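Local coordinates for protein pumilio homology domain family member 4 (Saccharomyces cerevisiae, PDB 3BWT) that binds single-stranded regions of messenger RNA through its Pumilio repeat domain and takes part in the regulation of gene expression, at residues A[273-278]-A[311-316]; A[278-283]-A[316-321]; A[71-76]-A[110-115]; A[67-72]-A[104-109]. All blocks are in the same frame, centred on the assembly; numbering follows the deposited sequence.

Contact 1: residues A[273-278]-A[311-316]; sequences TGIQSL and APLLVG
L313 sets its CG anti to its own carbonyl carbon (chi1 -71°), and Q276 sets its CG anti to its backbone N (chi1 -164°); these torsions bring the two side chains together. They cross at about a right angle. The CB of L313 is directed at helix 256-279, and both methyl groups reach it. CD2 of L313 runs along the extended Q276 chain. It is closest at CG of Q276, 3.6 Å from CD2 of L313, with CD and OE1 of the glutamine a little farther off. CD1 of L313 rests beside the root of the same glutamine, 3.9 Å from CB of Q276. I275 adds a looser touch, with its CG2 4.3 Å from CD1 of L313. Around this pair, L313 also packs on E272 and L279 of the same helix, while I275 leans on I309 and V310 of helix 300-310. Cut back to an alanine, position L313 would probably leave a gap beside the Q276 methylenes and I275 CG2. The contact joins residues 273-278, in Pumilio repeat 8, to the loop after helix 300-310. No hydrogen bond crosses it. The contact rests on packing, mostly against the glutamine's methylenes, and so has little directional character.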
loop_
_atom_site.group_PDB
_atom_site.type_symbol
_atom_site.label_atom_id
_atom_site.label_comp_id
_atom_site.label_asym_id
_atom_site.label_seq_id
_atom_site.Cartn_x
_atom_site.Cartn_y
_atom_site.Cartn_z
ATOM N N THR A 273 -25.504 -16.796 23.223
ATOM C CA THR A 273 -26.005 -16.771 21.858
ATOM C C THR A 273 -24.953 -16.234 20.874
ATOM O O THR A 273 -24.625 -16.891 19.882
ATOM C CB THR A 273 -27.308 -15.962 21.759
ATOM O OG1 THR A 273 -28.408 -16.798 22.144
ATOM C CG2 THR A 273 -27.537 -15.478 20.342
ATOM N N GLY A 274 -24.424 -15.048 21.153
ATOM C CA GLY A 274 -23.387 -14.476 20.318
ATOM C C GLY A 274 -22.159 -15.365 20.243
ATOM O O GLY A 274 -21.610 -15.618 19.167
ATOM N N ILE A 275 -21.713 -15.842 21.394
ATOM C CA ILE A 275 -20.532 -16.688 21.425
ATOM C C ILE A 275 -20.767 -17.991 20.668
ATOM O O ILE A 275 -19.878 -18.476 19.974
ATOM C CB ILE A 275 -20.055 -16.939 22.868
ATOM C CG1 ILE A 275 -19.204 -15.760 23.335
ATOM C CG2 ILE A 275 -19.250 -18.226 22.955
ATOM C CD1 ILE A 275 -19.246 -15.536 24.826
ATOM N N GLN A 276 -21.968 -18.547 20.786
ATOM C CA GLN A 276 -22.304 -19.757 20.051
ATOM C C GLN A 276 -22.316 -19.465 18.553
ATOM O O GLN A 276 -21.971 -20.319 17.731
ATOM C CB GLN A 276 -23.665 -20.302 20.486
ATOM C CG GLN A 276 -23.903 -21.750 20.055
ATOM C CD GLN A 276 -25.370 -22.134 20.060
ATOM O OE1 GLN A 276 -25.713 -23.303 19.872
ATOM N NE2 GLN A 276 -26.245 -21.153 20.265
ATOM N N SER A 277 -22.730 -18.253 18.207
ATOM C CA SER A 277 -22.683 -17.809 16.828
ATOM C C SER A 277 -21.241 -17.787 16.323
ATOM O O SER A 277 -20.955 -18.264 15.223
ATOM C CB SER A 277 -23.343 -16.439 16.678
ATOM O OG SER A 277 -24.722 -16.525 16.993
ATOM N N LEU A 278 -20.334 -17.249 17.132
ATOM C CA LEU A 278 -18.922 -17.242 16.774
ATOM C C LEU A 278 -18.368 -18.655 16.647
ATOM O O LEU A 278 -17.782 -19.013 15.625
ATOM C CB LEU A 278 -18.102 -16.461 17.794
ATOM C CG LEU A 278 -17.888 -14.964 17.597
ATOM C CD1 LEU A 278 -19.143 -14.288 17.115
ATOM C CD2 LEU A 278 -17.417 -14.367 18.906
ATOM N N ALA A 311 -17.089 -23.684 26.902
ATOM C CA ALA A 311 -16.907 -25.114 27.176
ATOM C C ALA A 311 -18.195 -25.961 27.170
ATOM O O ALA A 311 -18.172 -27.129 26.746
ATOM C CB ALA A 311 -16.117 -25.326 28.472
ATOM N N PRO A 312 -19.314 -25.387 27.653
ATOM C CA PRO A 312 -20.607 -26.078 27.583
ATOM C C PRO A 312 -21.039 -26.343 26.143
ATOM O O PRO A 312 -21.827 -27.261 25.880
ATOM C CB PRO A 312 -21.573 -25.086 28.236
ATOM C CG PRO A 312 -20.727 -24.251 29.108
ATOM C CD PRO A 312 -19.404 -24.130 28.415
ATOM N N LEU A 313 -20.519 -25.548 25.218
ATOM C CA LEU A 313 -20.944 -25.630 23.829
ATOM C C LEU A 313 -20.144 -26.669 23.066
ATOM O O LEU A 313 -20.586 -27.164 22.032
ATOM C CB LEU A 313 -20.833 -24.260 23.156
ATOM C CG LEU A 313 -21.894 -23.282 23.654
ATOM C CD1 LEU A 313 -21.528 -21.823 23.381
ATOM C CD2 LEU A 313 -23.232 -23.650 23.028
ATOM N N LEU A 314 -18.972 -27.007 23.589
ATOM C CA LEU A 314 -18.091 -27.942 22.901
ATOM C C LEU A 314 -18.422 -29.395 23.211
ATOM O O LEU A 314 -17.668 -30.084 23.898
ATOM C CB LEU A 314 -16.625 -27.636 23.214
ATOM C CG LEU A 314 -16.130 -26.325 22.599
ATOM C CD1 LEU A 314 -14.731 -25.999 23.068
ATOM C CD2 LEU A 314 -16.181 -26.403 21.094
ATOM N N VAL A 315 -19.555 -29.857 22.695
ATOM C CA VAL A 315 -19.979 -31.238 22.895
ATOM C C VAL A 315 -20.615 -31.839 21.636
ATOM O O VAL A 315 -21.247 -31.145 20.834
ATOM C CB VAL A 315 -20.938 -31.365 24.096
ATOM C CG1 VAL A 315 -20.209 -31.030 25.390
ATOM C CG2 VAL A 315 -22.150 -30.456 23.913
ATOM N N GLY A 316 -20.432 -33.141 21.466
ATOM C CA GLY A 316 -20.992 -33.840 20.328
ATOM C C GLY A 316 -20.256 -33.532 19.041
ATOM O O GLY A 316 -19.029 -33.677 18.972
#

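Contact 2: residues A[278-283]-A[316-321]; sequences LLNDSY and GPIRNT
N280 is where the chain leaves helical phi/psi after helix 256-279, and CA of N280 is 8.3 Å from CA of I318 across the contact. I318 sits in a short turn of helical phi/psi before helix 322-328, and its CB is directed at residues 278-283. L279 and I318 reach toward each other tip to tip, with CD2 of L279 3.7 Å from CD1 of I318. With CG anti to the backbone N (chi1 172°), the leucine carries CD2 out to the isoleucine. N280 crosses I318 at about a right angle. Its amide lies beside the same methyl: OD1 of N280 is 3.8 Å from CD1 of I318, and ND2 lies about as near. ND2 also makes a weak hydrogen bond to Q276 O, which may help orient the amide. L279 packs further on L314, L288 and I327. Next along the chain, D281 OD2 accepts a 2.7 Å capping bond from Y283 N, which comes from above the carboxylate plane, 44° out of it. G284 N is a second donor to D281 OD2. No hydrogen bond links the two segments. The join rests on the fit of one isoleucine methyl against a leucine tip and an amide, so it has little directional hold.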
loop_
_atom_site.group_PDB
_atom_site.type_symbol
_atom_site.label_atom_id
_atom_site.label_comp_id
_atom_site.label_asym_id
_atom_site.label_seq_id
_atom_site.Cartn_x
_atom_site.Cartn_y
_atom_site.Cartn_z
ATOM N N LEU A 278 -20.334 -17.249 17.132
ATOM C CA LEU A 278 -18.922 -17.242 16.774
ATOM C C LEU A 278 -18.368 -18.655 16.647
ATOM O O LEU A 278 -17.782 -19.013 15.625
ATOM C CB LEU A 278 -18.102 -16.461 17.794
ATOM C CG LEU A 278 -17.888 -14.964 17.597
ATOM C CD1 LEU A 278 -19.143 -14.288 17.115
ATOM C CD2 LEU A 278 -17.417 -14.367 18.906
ATOM N N LEU A 279 -18.537 -19.453 17.694
ATOM C CA LEU A 279 -18.060 -20.826 17.678
ATOM C C LEU A 279 -18.444 -21.522 16.381
ATOM O O LEU A 279 -17.707 -22.378 15.890
ATOM C CB LEU A 279 -18.637 -21.608 18.858
ATOM C CG LEU A 279 -18.369 -23.117 18.842
ATOM C CD1 LEU A 279 -16.878 -23.383 18.862
ATOM C CD2 LEU A 279 -19.040 -23.798 20.021
ATOM N N ASN A 280 -19.595 -21.143 15.827
ATOM C CA ASN A 280 -20.204 -21.896 14.726
ATOM C C ASN A 280 -20.098 -21.245 13.353
ATOM O O ASN A 280 -20.643 -21.739 12.365
ATOM C CB ASN A 280 -21.665 -22.216 15.047
ATOM C CG ASN A 280 -21.821 -23.542 15.754
ATOM O OD1 ASN A 280 -21.444 -24.593 15.221
ATOM N ND2 ASN A 280 -22.371 -23.506 16.964
ATOM N N ASP A 281 -19.373 -20.141 13.295
ATOM C CA ASP A 281 -19.263 -19.389 12.066
ATOM C C ASP A 281 -17.925 -19.619 11.367
ATOM O O ASP A 281 -16.888 -19.792 12.011
ATOM C CB ASP A 281 -19.470 -17.903 12.341
ATOM C CG ASP A 281 -19.557 -17.100 11.079
ATOM O OD1 ASP A 281 -20.643 -17.092 10.466
ATOM O OD2 ASP A 281 -18.537 -16.490 10.694
ATOM N N SER A 282 -17.971 -19.620 10.038
ATOM C CA SER A 282 -16.783 -19.773 9.210
ATOM C C SER A 282 -15.718 -18.740 9.570
ATOM O O SER A 282 -14.524 -18.994 9.394
ATOM C CB SER A 282 -17.149 -19.647 7.730
ATOM O OG SER A 282 -17.708 -20.851 7.222
ATOM N N TYR A 283 -16.153 -17.587 10.085
ATOM C CA TYR A 283 -15.254 -16.460 10.332
ATOM C C TYR A 283 -15.084 -16.169 11.822
ATOM O O TYR A 283 -13.958 -16.110 12.320
ATOM C CB TYR A 283 -15.738 -15.205 9.597
ATOM C CG TYR A 283 -16.001 -15.417 8.123
ATOM C CD1 TYR A 283 -14.960 -15.685 7.236
ATOM C CD2 TYR A 283 -17.292 -15.338 7.612
ATOM C CE1 TYR A 283 -15.199 -15.878 5.890
ATOM C CE2 TYR A 283 -17.543 -15.532 6.268
ATOM C CZ TYR A 283 -16.496 -15.801 5.408
ATOM O OH TYR A 283 -16.760 -15.994 4.063
ATOM N N GLY A 316 -20.432 -33.141 21.466
ATOM C CA GLY A 316 -20.992 -33.840 20.328
ATOM C C GLY A 316 -20.256 -33.532 19.041
ATOM O O GLY A 316 -19.029 -33.677 18.972
ATOM N N PRO A 317 -21.006 -33.092 18.016
ATOM C CA PRO A 317 -20.530 -32.846 16.648
ATOM C C PRO A 317 -19.324 -31.912 16.596
ATOM O O PRO A 317 -18.270 -32.307 16.098
ATOM C CB PRO A 317 -21.735 -32.175 15.974
ATOM C CG PRO A 317 -22.915 -32.626 16.765
ATOM C CD PRO A 317 -22.429 -32.742 18.177
ATOM N N ILE A 318 -19.485 -30.695 17.106
ATOM C CA ILE A 318 -18.449 -29.678 17.022
ATOM C C ILE A 318 -17.107 -30.237 17.466
ATOM O O ILE A 318 -16.063 -29.875 16.926
ATOM C CB ILE A 318 -18.790 -28.463 17.896
ATOM C CG1 ILE A 318 -20.061 -27.782 17.383
ATOM C CG2 ILE A 318 -17.607 -27.487 17.965
ATOM C CD1 ILE A 318 -20.608 -26.722 18.313
ATOM N N ARG A 319 -17.137 -31.134 18.442
ATOM C CA ARG A 319 -15.907 -31.651 19.032
ATOM C C ARG A 319 -15.001 -32.376 18.042
ATOM O O ARG A 319 -13.790 -32.483 18.254
ATOM C CB ARG A 319 -16.227 -32.566 20.214
ATOM C CG ARG A 319 -16.580 -31.817 21.485
ATOM C CD ARG A 319 -16.332 -32.686 22.705
ATOM N NE ARG A 319 -14.907 -32.857 22.984
ATOM C CZ ARG A 319 -14.250 -32.191 23.930
ATOM N NH1 ARG A 319 -14.888 -31.311 24.689
ATOM N NH2 ARG A 319 -12.954 -32.407 24.121
ATOM N N ASN A 320 -15.591 -32.867 16.961
ATOM C CA ASN A 320 -14.862 -33.695 16.008
ATOM C C ASN A 320 -14.547 -32.951 14.715
ATOM O O ASN A 320 -13.771 -33.424 13.878
ATOM C CB ASN A 320 -15.637 -34.988 15.735
ATOM C CG ASN A 320 -15.740 -35.873 16.971
ATOM O OD1 ASN A 320 -14.725 -36.251 17.566
ATOM N ND2 ASN A 320 -16.968 -36.195 17.371
ATOM N N THR A 321 -15.146 -31.776 14.569
ATOM C CA THR A 321 -14.862 -30.917 13.438
ATOM C C THR A 321 -13.558 -30.166 13.683
ATOM O O THR A 321 -13.166 -29.946 14.828
ATOM C CB THR A 321 -15.999 -29.918 13.204
ATOM O OG1 THR A 321 -16.061 -28.989 14.294
ATOM C CG2 THR A 321 -17.327 -30.652 13.092
#

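Contact 3: residues A[71-76]-A[110-115]; sequences VTTEQR and DEEAQI
A buried salt bridge between neighbouring Pumilio repeats joins R76 of helix 73-83 to E112 of helix 110-120. The two side chains cross at about a right angle, and two bonds link guanidinium to carboxylate. R76 NH2 gives a bond to E112 OE1, 3.1 Å long at 161°, and lies on the syn lone pair of that oxygen. R76 NE bonds E112 OE2, but the very short length modelled there is doubtful. The planes of the two groups are 30° apart. R76 CG is anti to the backbone N, and a bend at chi3 (64°) turns the guanidinium to the glutamate. R76 lies in repeat 2 and E112 in repeat 3, so the pair spans adjacent units of the Pumilio superhelix. NH2 of R76 also donates to OG1 of T73, at 3.0 Å and tilted from the guanidinium plane. E112 OE1 has further donors in T109 OG1 and K108 N, which should help hold the carboxylate in place. A leucine in place of R76 would probably leave the buried E112 charge without its mate and T73 OG1 without this donor. At the start of helix 73-83, T72 and Q75 form a capping box: Q75 N bonds T72 OG1 at 3.3 Å, and T72 N bonds Q75 OE1 at 2.8 Å.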
loop_
_atom_site.group_PDB
_atom_site.type_symbol
_atom_site.label_atom_id
_atom_site.label_comp_id
_atom_site.label_asym_id
_atom_site.label_seq_id
_atom_site.Cartn_x
_atom_site.Cartn_y
_atom_site.Cartn_z
ATOM N N VAL A 71 23.065 10.774 -15.574
ATOM C CA VAL A 71 22.949 11.996 -16.365
ATOM C C VAL A 71 23.058 13.220 -15.434
ATOM O O VAL A 71 22.881 13.075 -14.217
ATOM C CB VAL A 71 21.597 11.949 -17.136
ATOM C CG1 VAL A 71 20.502 12.745 -16.427
ATOM C CG2 VAL A 71 21.779 12.385 -18.555
ATOM N N THR A 72 23.367 14.410 -15.964
ATOM C CA THR A 72 23.478 15.588 -15.077
ATOM C C THR A 72 22.109 16.124 -14.734
ATOM O O THR A 72 21.106 15.664 -15.263
ATOM C CB THR A 72 24.309 16.775 -15.652
ATOM O OG1 THR A 72 23.604 17.377 -16.745
ATOM C CG2 THR A 72 25.688 16.336 -16.089
ATOM N N THR A 73 22.064 17.119 -13.860
ATOM C CA THR A 73 20.780 17.720 -13.527
ATOM C C THR A 73 20.174 18.440 -14.732
ATOM O O THR A 73 18.963 18.390 -14.951
ATOM C CB THR A 73 20.886 18.649 -12.320
ATOM O OG1 THR A 73 20.951 17.851 -11.132
ATOM C CG2 THR A 73 19.674 19.556 -12.240
ATOM N N GLU A 74 21.019 19.089 -15.525
ATOM C CA GLU A 74 20.535 19.774 -16.706
ATOM C C GLU A 74 19.858 18.763 -17.621
ATOM O O GLU A 74 18.745 18.984 -18.099
ATOM C CB GLU A 74 21.673 20.489 -17.442
ATOM C CG GLU A 74 22.170 21.763 -16.754
ATOM C CD GLU A 74 22.878 21.478 -15.434
ATOM O OE1 GLU A 74 23.839 20.674 -15.433
ATOM O OE2 GLU A 74 22.478 22.060 -14.398
ATOM N N GLN A 75 20.536 17.647 -17.857
ATOM C CA GLN A 75 20.021 16.638 -18.767
ATOM C C GLN A 75 18.763 16.000 -18.198
ATOM O O GLN A 75 17.770 15.820 -18.905
ATOM C CB GLN A 75 21.083 15.588 -19.031
ATOM C CG GLN A 75 22.201 16.064 -19.916
ATOM C CD GLN A 75 23.448 15.219 -19.780
ATOM O OE1 GLN A 75 23.736 14.687 -18.704
ATOM N NE2 GLN A 75 24.201 15.095 -20.865
ATOM N N ARG A 76 18.804 15.679 -16.911
ATOM C CA ARG A 76 17.663 15.077 -16.253
ATOM C C ARG A 76 16.422 15.941 -16.409
ATOM O O ARG A 76 15.322 15.427 -16.641
ATOM C CB ARG A 76 17.946 14.844 -14.773
ATOM C CG ARG A 76 16.907 13.963 -14.105
ATOM C CD ARG A 76 17.315 13.549 -12.700
ATOM N NE ARG A 76 17.403 14.706 -11.819
ATOM C CZ ARG A 76 18.540 15.197 -11.345
ATOM N NH1 ARG A 76 19.691 14.612 -11.652
ATOM N NH2 ARG A 76 18.521 16.267 -10.559
ATOM N N ASP A 110 13.653 21.517 -7.200
ATOM C CA ASP A 110 12.251 21.725 -6.876
ATOM C C ASP A 110 11.477 22.088 -8.133
ATOM O O ASP A 110 10.258 21.936 -8.197
ATOM C CB ASP A 110 12.094 22.809 -5.812
ATOM C CG ASP A 110 12.546 22.339 -4.447
ATOM O OD1 ASP A 110 12.749 21.115 -4.282
ATOM O OD2 ASP A 110 12.674 23.193 -3.536
ATOM N N GLU A 111 12.199 22.571 -9.135
ATOM C CA GLU A 111 11.611 22.802 -10.445
ATOM C C GLU A 111 11.192 21.463 -11.047
ATOM O O GLU A 111 10.157 21.352 -11.709
ATOM C CB GLU A 111 12.624 23.505 -11.350
ATOM C CG GLU A 111 12.579 23.068 -12.805
ATOM C CD GLU A 111 13.622 23.778 -13.649
ATOM O OE1 GLU A 111 14.738 24.029 -13.124
ATOM O OE2 GLU A 111 13.319 24.088 -14.829
ATOM N N GLU A 112 12.022 20.452 -10.807
ATOM C CA GLU A 112 11.762 19.094 -11.250
ATOM C C GLU A 112 10.529 18.530 -10.574
ATOM O O GLU A 112 9.781 17.761 -11.179
ATOM C CB GLU A 112 12.950 18.198 -10.909
ATOM C CG GLU A 112 14.033 18.146 -11.959
ATOM C CD GLU A 112 15.263 17.407 -11.465
ATOM O OE1 GLU A 112 15.899 17.870 -10.491
ATOM O OE2 GLU A 112 15.593 16.363 -12.056
ATOM N N ALA A 113 10.335 18.891 -9.307
ATOM C CA ALA A 113 9.209 18.377 -8.535
ATOM C C ALA A 113 7.931 19.062 -8.964
ATOM O O ALA A 113 6.872 18.437 -9.032
ATOM C CB ALA A 113 9.435 18.566 -7.052
ATOM N N GLN A 114 8.029 20.351 -9.259
ATOM C CA GLN A 114 6.863 21.086 -9.718
ATOM C C GLN A 114 6.386 20.573 -11.068
ATOM O O GLN A 114 5.188 20.440 -11.291
ATOM C CB GLN A 114 7.130 22.589 -9.756
ATOM C CG GLN A 114 6.915 23.251 -8.411
ATOM C CD GLN A 114 5.702 22.685 -7.689
ATOM O OE1 GLN A 114 5.808 22.223 -6.551
ATOM N NE2 GLN A 114 4.544 22.707 -8.355
ATOM N N ILE A 115 7.322 20.264 -11.958
ATOM C CA ILE A 115 6.974 19.662 -13.243
ATOM C C ILE A 115 6.280 18.305 -13.068
ATOM O O ILE A 115 5.360 17.964 -13.816
ATOM C CB ILE A 115 8.209 19.511 -14.164
ATOM C CG1 ILE A 115 8.668 20.881 -14.673
ATOM C CG2 ILE A 115 7.905 18.585 -15.334
ATOM C CD1 ILE A 115 9.967 20.845 -15.464
#

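Contact 4: residues A[67-72]-A[104-109]; sequences LLEEVT and IECIKT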
loop_
_atom_site.group_PDB
_atom_site.type_symbol
_atom_site.label_atom_id
_atom_site.label_comp_id
_atom_site.label_asym_id
_atom_site.label_seq_id
_atom_site.Cartn_x
_atom_site.Cartn_y
_atom_site.Cartn_z
ATOM N N LEU A 67 20.213 5.605 -17.282
ATOM C CA LEU A 67 20.534 6.928 -17.812
ATOM C C LEU A 67 20.176 8.012 -16.818
ATOM O O LEU A 67 20.944 8.942 -16.604
ATOM C CB LEU A 67 19.792 7.178 -19.127
ATOM C CG LEU A 67 20.231 8.426 -19.888
ATOM C CD1 LEU A 67 21.654 8.278 -20.374
ATOM C CD2 LEU A 67 19.305 8.708 -21.046
ATOM N N LEU A 68 19.002 7.883 -16.208
ATOM C CA LEU A 68 18.548 8.856 -15.221
ATOM C C LEU A 68 19.519 9.014 -14.033
ATOM O O LEU A 68 19.744 10.124 -13.550
ATOM C CB LEU A 68 17.134 8.519 -14.744
ATOM C CG LEU A 68 16.018 8.781 -15.763
ATOM C CD1 LEU A 68 14.776 7.935 -15.471
ATOM C CD2 LEU A 68 15.667 10.252 -15.824
ATOM N N GLU A 69 20.099 7.916 -13.565
ATOM C CA GLU A 69 21.040 8.006 -12.454
ATOM C C GLU A 69 22.297 8.760 -12.858
ATOM O O GLU A 69 22.843 9.533 -12.080
ATOM C CB GLU A 69 21.439 6.618 -11.955
ATOM C CG GLU A 69 20.359 5.879 -11.191
ATOM C CD GLU A 69 20.639 4.386 -11.099
ATOM O OE1 GLU A 69 21.829 3.996 -11.038
ATOM O OE2 GLU A 69 19.669 3.600 -11.100
ATOM N N GLU A 70 22.741 8.540 -14.089
ATOM C CA GLU A 70 24.103 8.889 -14.479
ATOM C C GLU A 70 24.216 10.246 -15.171
ATOM O O GLU A 70 25.312 10.794 -15.315
ATOM C CB GLU A 70 24.682 7.788 -15.370
ATOM C CG GLU A 70 26.147 7.519 -15.101
ATOM C CD GLU A 70 26.394 7.049 -13.682
ATOM O OE1 GLU A 70 25.665 6.139 -13.215
ATOM O OE2 GLU A 70 27.321 7.587 -13.036
ATOM N N VAL A 71 23.065 10.774 -15.574
ATOM C CA VAL A 71 22.949 11.996 -16.365
ATOM C C VAL A 71 23.058 13.220 -15.434
ATOM O O VAL A 71 22.881 13.075 -14.217
ATOM C CB VAL A 71 21.597 11.949 -17.136
ATOM C CG1 VAL A 71 20.502 12.745 -16.427
ATOM C CG2 VAL A 71 21.779 12.385 -18.555
ATOM N N THR A 72 23.367 14.410 -15.964
ATOM C CA THR A 72 23.478 15.588 -15.077
ATOM C C THR A 72 22.109 16.124 -14.734
ATOM O O THR A 72 21.106 15.664 -15.263
ATOM C CB THR A 72 24.309 16.775 -15.652
ATOM O OG1 THR A 72 23.604 17.377 -16.745
ATOM C CG2 THR A 72 25.688 16.336 -16.089
ATOM N N ILE A 104 11.412 9.896 -10.563
ATOM C CA ILE A 104 11.011 10.519 -9.308
ATOM C C ILE A 104 12.063 10.328 -8.205
ATOM O O ILE A 104 12.364 11.256 -7.457
ATOM C CB ILE A 104 9.645 9.986 -8.840
ATOM C CG1 ILE A 104 8.555 10.389 -9.840
ATOM C CG2 ILE A 104 9.323 10.502 -7.451
ATOM C CD1 ILE A 104 7.214 9.705 -9.620
ATOM N N GLU A 105 12.629 9.131 -8.116
ATOM C CA GLU A 105 13.684 8.869 -7.149
ATOM C C GLU A 105 14.904 9.731 -7.397
ATOM O O GLU A 105 15.650 10.053 -6.467
ATOM C CB GLU A 105 14.096 7.407 -7.208
ATOM C CG GLU A 105 13.131 6.501 -6.503
ATOM C CD GLU A 105 13.435 5.051 -6.725
ATOM O OE1 GLU A 105 14.353 4.759 -7.528
ATOM O OE2 GLU A 105 12.752 4.209 -6.099
ATOM N N CYS A 106 15.110 10.101 -8.658
ATOM C CA CYS A 106 16.338 10.772 -9.065
ATOM C C CYS A 106 16.309 12.293 -8.972
ATOM O O CYS A 106 17.358 12.925 -8.937
ATOM C CB CYS A 106 16.719 10.368 -10.486
ATOM S SG CYS A 106 17.495 8.772 -10.599
ATOM N N ILE A 107 15.122 12.884 -8.938
ATOM C CA ILE A 107 15.040 14.335 -9.016
ATOM C C ILE A 107 15.573 15.008 -7.764
ATOM O O ILE A 107 15.265 14.615 -6.648
ATOM C CB ILE A 107 13.623 14.847 -9.361
ATOM C CG1 ILE A 107 12.628 14.487 -8.260
ATOM C CG2 ILE A 107 13.181 14.301 -10.711
ATOM C CD1 ILE A 107 11.197 14.835 -8.617
ATOM N N LYS A 108 16.389 16.030 -7.977
ATOM C CA LYS A 108 17.005 16.755 -6.888
ATOM C C LYS A 108 16.375 18.145 -6.724
ATOM O O LYS A 108 16.126 18.579 -5.601
ATOM C CB LYS A 108 18.528 16.834 -7.103
ATOM C CG LYS A 108 19.249 15.472 -7.004
ATOM C CD LYS A 108 20.751 15.547 -7.340
ATOM C CE LYS A 108 20.997 15.742 -8.841
ATOM N NZ LYS A 108 22.381 15.385 -9.313
ATOM N N THR A 109 16.098 18.826 -7.835
ATOM C CA THR A 109 15.605 20.211 -7.793
ATOM C C THR A 109 14.120 20.305 -7.468
ATOM O O THR A 109 13.405 19.308 -7.476
ATOM C CB THR A 109 15.836 20.972 -9.133
ATOM O OG1 THR A 109 14.950 20.463 -10.138
ATOM C CG2 THR A 109 17.276 20.838 -9.612
#
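Van der Waals contact carries this interface, and C106 is its centre. The thiol lies against the last turns of helix 60-70. SG of C106 is 4.2 Å from CB of L68. It is also 4.1 Å from CG of E69, a residue whose CB is directed away from residues 104-109. C106 has SG anti to its carbonyl carbon (chi1 -79°), which swings the sulfur toward the other helix. Backbone atoms of that helix come slightly closer: SG of C106 is 3.9 Å from O of L68 and 4.0 Å from N of E69. The backbones themselves approach here, with CA of E69 6.4 Å from CA of C106. Hydrogen bonds do not cross between the segments. Charges stay apart: E69 OE2 and E105 OE1, which are like charges, are 6.5 Å from each other, and K102 forms long, weak ion pairs with both glutamates. E105 OE2 makes a salt bridge with K139, and I104 packs on helix 133-143. Residues 67-72 lie in repeat 2 and residues 104-109 in repeat 3. Close packing of equivalent helices from consecutive repeats is characteristic of the Pumilio fold, a right-handed superhelix of alpha-helical repeats.

Overall arrangement
Contacts 3 and 4 lie toward the N-terminal end of the domain, and contacts 1 and 2 toward the C-terminal end. Contacts 3 and 4 share V71 and T72, with centres about 7 Å apart. They join helices 60-70 and 73-83 to helices 96-106 and 110-120, with the segments in repeats 2 and 3. Contacts 1 and 2 come later in the chain, and their segments alternate along it. Their centres are about 8 Å apart, and both use helix 256-279. They fasten the loop 311-321 to that helix. Centres of the two groups are about 59 to 65 Å apart. Such local joins probably help keep the curved RNA-binding scaffold continuous.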